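Local atomic coordinates of DNA polymerase III subunit beta (Helicobacter pylori 26695, PDB entry 4S3I), a protein that encircles DNA as a sliding ring and tethers DNA polymerases and other proteins to it, giving replication its processivity. Residues 71-85 with 98-112. Sequence-based numbering, arbitrary orientation.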
loop_
_atom_site.group_PDB
_atom_site.type_symbol
_atom_site.label_atom_id
_atom_site.label_comp_id
_atom_site.label_asym_id
_atom_site.label_seq_id
_atom_site.Cartn_x
_atom_site.Cartn_y
_atom_site.Cartn_z
ATOM N N THR A 71 27.402 -10.147 15.739
ATOM C CA THR A 71 26.006 -10.249 15.284
ATOM C C THR A 71 25.276 -8.991 15.684
ATOM O O THR A 71 25.705 -8.299 16.602
ATOM C CB THR A 71 25.241 -11.415 15.939
ATOM O OG1 THR A 71 24.778 -11.006 17.236
ATOM C CG2 THR A 71 26.116 -12.663 16.063
ATOM N N ILE A 72 24.150 -8.715 15.031
ATOM C CA ILE A 72 23.373 -7.528 15.336
ATOM C C ILE A 72 21.934 -7.745 14.880
ATOM O O ILE A 72 21.687 -8.438 13.886
ATOM C CB ILE A 72 23.993 -6.273 14.650
ATOM C CG1 ILE A 72 23.312 -4.986 15.104
ATOM C CG2 ILE A 72 24.011 -6.413 13.119
ATOM C CD1 ILE A 72 23.725 -3.757 14.300
ATOM N N ASN A 73 20.991 -7.173 15.625
ATOM C CA ASN A 73 19.583 -7.206 15.235
ATOM C C ASN A 73 19.400 -6.559 13.863
ATOM O O ASN A 73 19.665 -5.369 13.688
ATOM C CB ASN A 73 18.723 -6.480 16.268
ATOM C CG ASN A 73 17.239 -6.592 15.967
ATOM O OD1 ASN A 73 16.697 -5.811 15.200
ATOM N ND2 ASN A 73 16.579 -7.575 16.581
ATOM N N GLY A 74 18.958 -7.349 12.891
ATOM C CA GLY A 74 18.881 -6.886 11.510
ATOM C C GLY A 74 17.872 -5.780 11.256
ATOM O O GLY A 74 18.092 -4.898 10.427
ATOM N N LYS A 75 16.751 -5.818 11.963
ATOM C CA LYS A 75 15.717 -4.805 11.729
ATOM C C LYS A 75 16.147 -3.445 12.281
ATOM O O LYS A 75 16.018 -2.422 11.611
ATOM C CB LYS A 75 14.375 -5.233 12.334
ATOM C CG LYS A 75 13.267 -4.157 12.209
ATOM C CD LYS A 75 12.087 -4.457 13.137
ATOM C CE LYS A 75 10.886 -3.559 12.833
ATOM N NZ LYS A 75 11.187 -2.113 12.991
ATOM N N LYS A 76 16.662 -3.441 13.506
ATOM C CA LYS A 76 17.166 -2.208 14.110
ATOM C C LYS A 76 18.331 -1.638 13.296
ATOM O O LYS A 76 18.410 -0.435 13.085
ATOM C CB LYS A 76 17.589 -2.446 15.569
ATOM C CG LYS A 76 16.432 -2.809 16.502
ATOM C CD LYS A 76 16.939 -3.322 17.857
ATOM C CE LYS A 76 15.795 -3.836 18.732
ATOM N NZ LYS A 76 14.986 -2.731 19.317
ATOM N N PHE A 77 19.228 -2.518 12.862
ATOM C CA PHE A 77 20.394 -2.142 12.060
ATOM C C PHE A 77 19.926 -1.387 10.829
ATOM O O PHE A 77 20.408 -0.299 10.536
ATOM C CB PHE A 77 21.175 -3.410 11.642
ATOM C CG PHE A 77 22.598 -3.154 11.193
ATOM C CD1 PHE A 77 23.191 -1.907 11.341
ATOM C CD2 PHE A 77 23.345 -4.181 10.621
ATOM C CE1 PHE A 77 24.514 -1.683 10.929
ATOM C CE2 PHE A 77 24.670 -3.973 10.209
ATOM C CZ PHE A 77 25.252 -2.722 10.362
ATOM N N LEU A 78 18.968 -1.951 10.108
ATOM C CA LEU A 78 18.470 -1.282 8.910
ATOM C C LEU A 78 17.720 0.005 9.265
ATOM O O LEU A 78 17.832 1.016 8.556
ATOM C CB LEU A 78 17.582 -2.219 8.100
ATOM C CG LEU A 78 16.857 -1.565 6.926
ATOM C CD1 LEU A 78 17.840 -0.922 5.947
ATOM C CD2 LEU A 78 15.982 -2.587 6.220
ATOM N N ASP A 79 16.962 -0.014 10.356
ATOM C CA ASP A 79 16.219 1.194 10.733
ATOM C C ASP A 79 17.182 2.358 10.972
ATOM O O ASP A 79 16.925 3.480 10.541
ATOM C CB ASP A 79 15.337 0.951 11.971
ATOM C CG ASP A 79 14.070 0.165 11.649
ATOM O OD1 ASP A 79 13.667 0.154 10.471
ATOM O OD2 ASP A 79 13.484 -0.438 12.579
ATOM N N ILE A 80 18.298 2.072 11.644
ATOM C CA ILE A 80 19.329 3.079 11.882
ATOM C C ILE A 80 19.983 3.562 10.583
ATOM O O ILE A 80 19.985 4.754 10.292
ATOM C CB ILE A 80 20.421 2.538 12.812
ATOM C CG1 ILE A 80 19.877 2.339 14.229
ATOM C CG2 ILE A 80 21.631 3.464 12.828
ATOM C CD1 ILE A 80 20.871 1.638 15.154
ATOM N N ILE A 81 20.534 2.633 9.801
ATOM C CA ILE A 81 21.222 2.989 8.558
ATOM C C ILE A 81 20.344 3.810 7.613
ATOM O O ILE A 81 20.798 4.799 7.028
ATOM C CB ILE A 81 21.758 1.739 7.816
ATOM C CG1 ILE A 81 22.700 0.951 8.714
ATOM C CG2 ILE A 81 22.458 2.138 6.513
ATOM C CD1 ILE A 81 23.781 1.806 9.370
ATOM N N SER A 82 19.075 3.429 7.480
ATOM C CA SER A 82 18.197 4.108 6.526
ATOM C C SER A 82 17.956 5.570 6.917
ATOM O O SER A 82 17.552 6.392 6.092
ATOM C CB SER A 82 16.870 3.355 6.378
ATOM O OG SER A 82 16.144 3.351 7.589
ATOM N N CYS A 83 18.222 5.898 8.176
ATOM C CA CYS A 83 18.011 7.268 8.651
ATOM C C CYS A 83 19.286 8.111 8.642
ATOM O O CYS A 83 19.259 9.279 9.026
ATOM C CB CYS A 83 17.396 7.257 10.060
ATOM S SG CYS A 83 15.640 6.853 10.037
ATOM N N LEU A 84 20.393 7.523 8.201
ATOM C CA LEU A 84 21.685 8.211 8.248
ATOM C C LEU A 84 21.945 9.034 6.987
ATOM O O LEU A 84 21.134 9.039 6.059
ATOM C CB LEU A 84 22.815 7.213 8.486
ATOM C CG LEU A 84 22.885 6.720 9.929
ATOM C CD1 LEU A 84 23.974 5.672 10.109
ATOM C CD2 LEU A 84 23.128 7.905 10.857
ATOM N N LYS A 85 23.062 9.756 6.965
ATOM C CA LYS A 85 23.404 10.551 5.787
ATOM C C LYS A 85 24.042 9.647 4.735
ATOM O O LYS A 85 24.370 8.496 5.016
ATOM C CB LYS A 85 24.358 11.695 6.165
ATOM C CG LYS A 85 23.769 12.719 7.139
ATOM C CD LYS A 85 24.718 13.897 7.374
ATOM C CE LYS A 85 24.157 14.876 8.405
ATOM N NZ LYS A 85 22.783 15.329 8.042
ATOM N N LEU A 98 27.924 -3.647 19.311
ATOM C CA LEU A 98 28.380 -3.102 18.039
ATOM C C LEU A 98 28.136 -1.601 18.014
ATOM O O LEU A 98 26.996 -1.151 18.202
ATOM C CB LEU A 98 27.635 -3.732 16.864
ATOM C CG LEU A 98 28.123 -3.182 15.517
ATOM C CD1 LEU A 98 29.575 -3.592 15.306
ATOM C CD2 LEU A 98 27.263 -3.622 14.336
ATOM N N ALA A 99 29.188 -0.821 17.771
ATOM C CA ALA A 99 29.030 0.635 17.668
ATOM C C ALA A 99 28.892 1.054 16.211
ATOM O O ALA A 99 29.602 0.542 15.341
ATOM C CB ALA A 99 30.190 1.363 18.331
ATOM N N ILE A 100 27.978 1.982 15.943
ATOM C CA ILE A 100 27.805 2.507 14.596
ATOM C C ILE A 100 28.029 4.015 14.631
ATOM O O ILE A 100 27.367 4.716 15.397
ATOM C CB ILE A 100 26.389 2.243 14.082
ATOM C CG1 ILE A 100 26.095 0.738 14.033
ATOM C CG2 ILE A 100 26.164 2.904 12.714
ATOM C CD1 ILE A 100 24.589 0.436 13.897
ATOM N N LYS A 101 28.948 4.526 13.812
ATOM C CA LYS A 101 29.243 5.961 13.849
ATOM C C LYS A 101 29.207 6.574 12.467
ATOM O O LYS A 101 29.672 5.978 11.491
ATOM C CB LYS A 101 30.608 6.240 14.487
ATOM C CG LYS A 101 31.035 5.250 15.536
ATOM C CD LYS A 101 30.756 5.764 16.931
ATOM C CE LYS A 101 31.598 6.989 17.247
ATOM N NZ LYS A 101 31.468 7.393 18.680
ATOM N N GLN A 102 28.629 7.763 12.385
ATOM C CA GLN A 102 28.697 8.556 11.175
ATOM C C GLN A 102 28.759 10.001 11.631
ATOM O O GLN A 102 27.737 10.572 12.010
ATOM C CB GLN A 102 27.465 8.347 10.290
ATOM C CG GLN A 102 27.519 9.142 8.996
ATOM C CD GLN A 102 26.219 9.110 8.229
ATOM O OE1 GLN A 102 25.235 9.742 8.623
ATOM N NE2 GLN A 102 26.202 8.372 7.120
ATOM N N ASN A 103 29.968 10.560 11.634
ATOM C CA ASN A 103 30.197 11.949 12.032
ATOM C C ASN A 103 29.630 12.254 13.411
ATOM O O ASN A 103 30.139 11.751 14.413
ATOM C CB ASN A 103 29.644 12.930 10.997
ATOM C CG ASN A 103 30.097 14.361 11.254
ATOM O OD1 ASN A 103 31.001 14.606 12.061
ATOM N ND2 ASN A 103 29.476 15.308 10.567
ATOM N N LYS A 104 28.572 13.064 13.465
ATOM C CA LYS A 104 27.985 13.454 14.751
ATOM C C LYS A 104 27.059 12.385 15.350
ATOM O O LYS A 104 26.694 12.460 16.517
ATOM C CB LYS A 104 27.227 14.778 14.615
ATOM C CG LYS A 104 28.047 15.919 14.035
ATOM C CD LYS A 104 28.378 16.977 15.080
ATOM C CE LYS A 104 28.055 18.382 14.568
ATOM N NZ LYS A 104 28.886 18.810 13.406
ATOM N N SER A 105 26.685 11.395 14.545
ATOM C CA SER A 105 25.742 10.374 14.983
ATOM C C SER A 105 26.461 9.126 15.456
ATOM O O SER A 105 27.456 8.701 14.857
ATOM C CB SER A 105 24.781 10.014 13.855
ATOM O OG SER A 105 24.136 11.168 13.376
ATOM N N SER A 106 25.960 8.530 16.535
ATOM C CA SER A 106 26.543 7.284 17.039
ATOM C C SER A 106 25.505 6.389 17.719
ATOM O O SER A 106 24.607 6.876 18.402
ATOM C CB SER A 106 27.705 7.570 17.987
ATOM O OG SER A 106 27.258 8.170 19.179
ATOM N N PHE A 107 25.640 5.079 17.549
ATOM C CA PHE A 107 24.664 4.155 18.101
ATOM C C PHE A 107 25.357 2.959 18.685
ATOM O O PHE A 107 26.480 2.628 18.291
ATOM C CB PHE A 107 23.726 3.647 17.009
ATOM C CG PHE A 107 23.162 4.723 16.144
ATOM C CD1 PHE A 107 23.929 5.303 15.140
ATOM C CD2 PHE A 107 21.854 5.147 16.316
ATOM C CE1 PHE A 107 23.412 6.297 14.346
ATOM C CE2 PHE A 107 21.327 6.129 15.517
ATOM C CZ PHE A 107 22.111 6.708 14.529
ATOM N N LYS A 108 24.673 2.287 19.603
ATOM C CA LYS A 108 25.144 1.006 20.119
ATOM C C LYS A 108 24.017 -0.021 20.091
ATOM O O LYS A 108 22.873 0.292 20.430
ATOM C CB LYS A 108 25.694 1.167 21.532
ATOM C CG LYS A 108 27.042 1.865 21.596
ATOM C CD LYS A 108 27.593 1.898 23.017
ATOM C CE LYS A 108 26.568 2.452 24.013
ATOM N NZ LYS A 108 26.363 3.935 23.933
ATOM N N LEU A 109 24.338 -1.239 19.669
ATOM C CA LEU A 109 23.378 -2.334 19.694
ATOM C C LEU A 109 24.063 -3.568 20.267
ATOM O O LEU A 109 25.251 -3.799 20.025
ATOM C CB LEU A 109 22.801 -2.621 18.301
ATOM C CG LEU A 109 21.810 -1.607 17.744
ATOM C CD1 LEU A 109 21.442 -1.914 16.300
ATOM C CD2 LEU A 109 20.552 -1.568 18.603
ATOM N N PRO A 110 23.319 -4.363 21.045
ATOM C CA PRO A 110 23.944 -5.513 21.700
ATOM C C PRO A 110 24.186 -6.657 20.707
ATOM O O PRO A 110 23.361 -6.885 19.824
ATOM C CB PRO A 110 22.904 -5.921 22.746
ATOM C CG PRO A 110 21.555 -5.505 22.110
ATOM C CD PRO A 110 21.866 -4.261 21.311
ATOM N N MET A 111 25.305 -7.363 20.852
ATOM C CA MET A 111 25.584 -8.510 20.005
ATOM C C MET A 111 25.289 -9.796 20.771
ATOM O O MET A 111 25.354 -9.808 22.001
ATOM C CB MET A 111 27.049 -8.484 19.556
ATOM C CG MET A 111 27.479 -7.208 18.845
ATOM S SD MET A 111 28.953 -7.546 17.883
ATOM C CE MET A 111 30.165 -7.853 19.173
ATOM N N PHE A 112 24.974 -10.877 20.058
ATOM C CA PHE A 112 24.843 -12.193 20.690
ATOM C C PHE A 112 26.097 -13.047 20.446
ATOM O O PHE A 112 26.950 -12.689 19.636
ATOM C CB PHE A 112 23.602 -12.928 20.167
ATOM C CG PHE A 112 22.295 -12.303 20.580
ATOM C CD1 PHE A 112 22.139 -11.742 21.845
ATOM C CD2 PHE A 112 21.217 -12.293 19.713
ATOM C CE1 PHE A 112 20.921 -11.166 22.227
ATOM C CE2 PHE A 112 20.005 -11.716 20.079
ATOM C CZ PHE A 112 19.857 -11.150 21.333
HETATM O O HOH W 1 21.333 -5.735 18.155
#
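Ile80 CG2 sits over the centre of one face of the Phe107 ring, 3.5 Å from its centroid and 5° off the ring normal, a CH-pi contact. Leu84 CD2 meets the same ring at its edge, 3.9 Å from Phe107 CE1. The Phe77 ring has Ile72 CD1 over one face, offset toward the rim. Ile100 CD1 approaches this ring obliquely, with 3.6 Å to Phe77 CE1.

These groups belong to the layer between helix 74-82 and the hairpin of strands 98-102 and 105-110. The helix runs nearly antiparallel to strand 105-110 (171°). Ile80 CD1 and Leu109 CD1 meet tip to tip at 3.8 Å. Ile72, on the strand before the helix, extends the layer: its CD1 lies 3.5 Å from Leu98 CD2, and the two side chains cross at about a right angle. Leu16 of helix 9-19 touches Phe77, and Leu272 of the second subunit packs on Phe107. Strand 105-110 continues the sheet into the second subunit, so this layer directly backs the dimer interface that closes the ring.

Polar bonds mark both ends. Gln102 CG is anti to the backbone N (chi1 -179°), and the extended chain carries the amide to Lys85. There Gln102 OE1 accepts from Lys85 N (2.7 Å) in the carbonyl plane, on a lone pair. Gln102 NE2 donates to Lys85 O (2.8 Å) from above that carbonyl's plane, and also to Ser87 O. At the other end Phe112 N donates to Thr71 OG1 (2.8 Å), which is also hydrogen-bonded to His34 ND1. A water bridges Asn73 N and Pro110 O.

The contact is thus part of the apolar helix-on-sheet core of the N-terminal domain, pinned by side-chain to backbone bonds. The three bonds of the Gln102 amide fix its rotation at the end of this largely apolar layer.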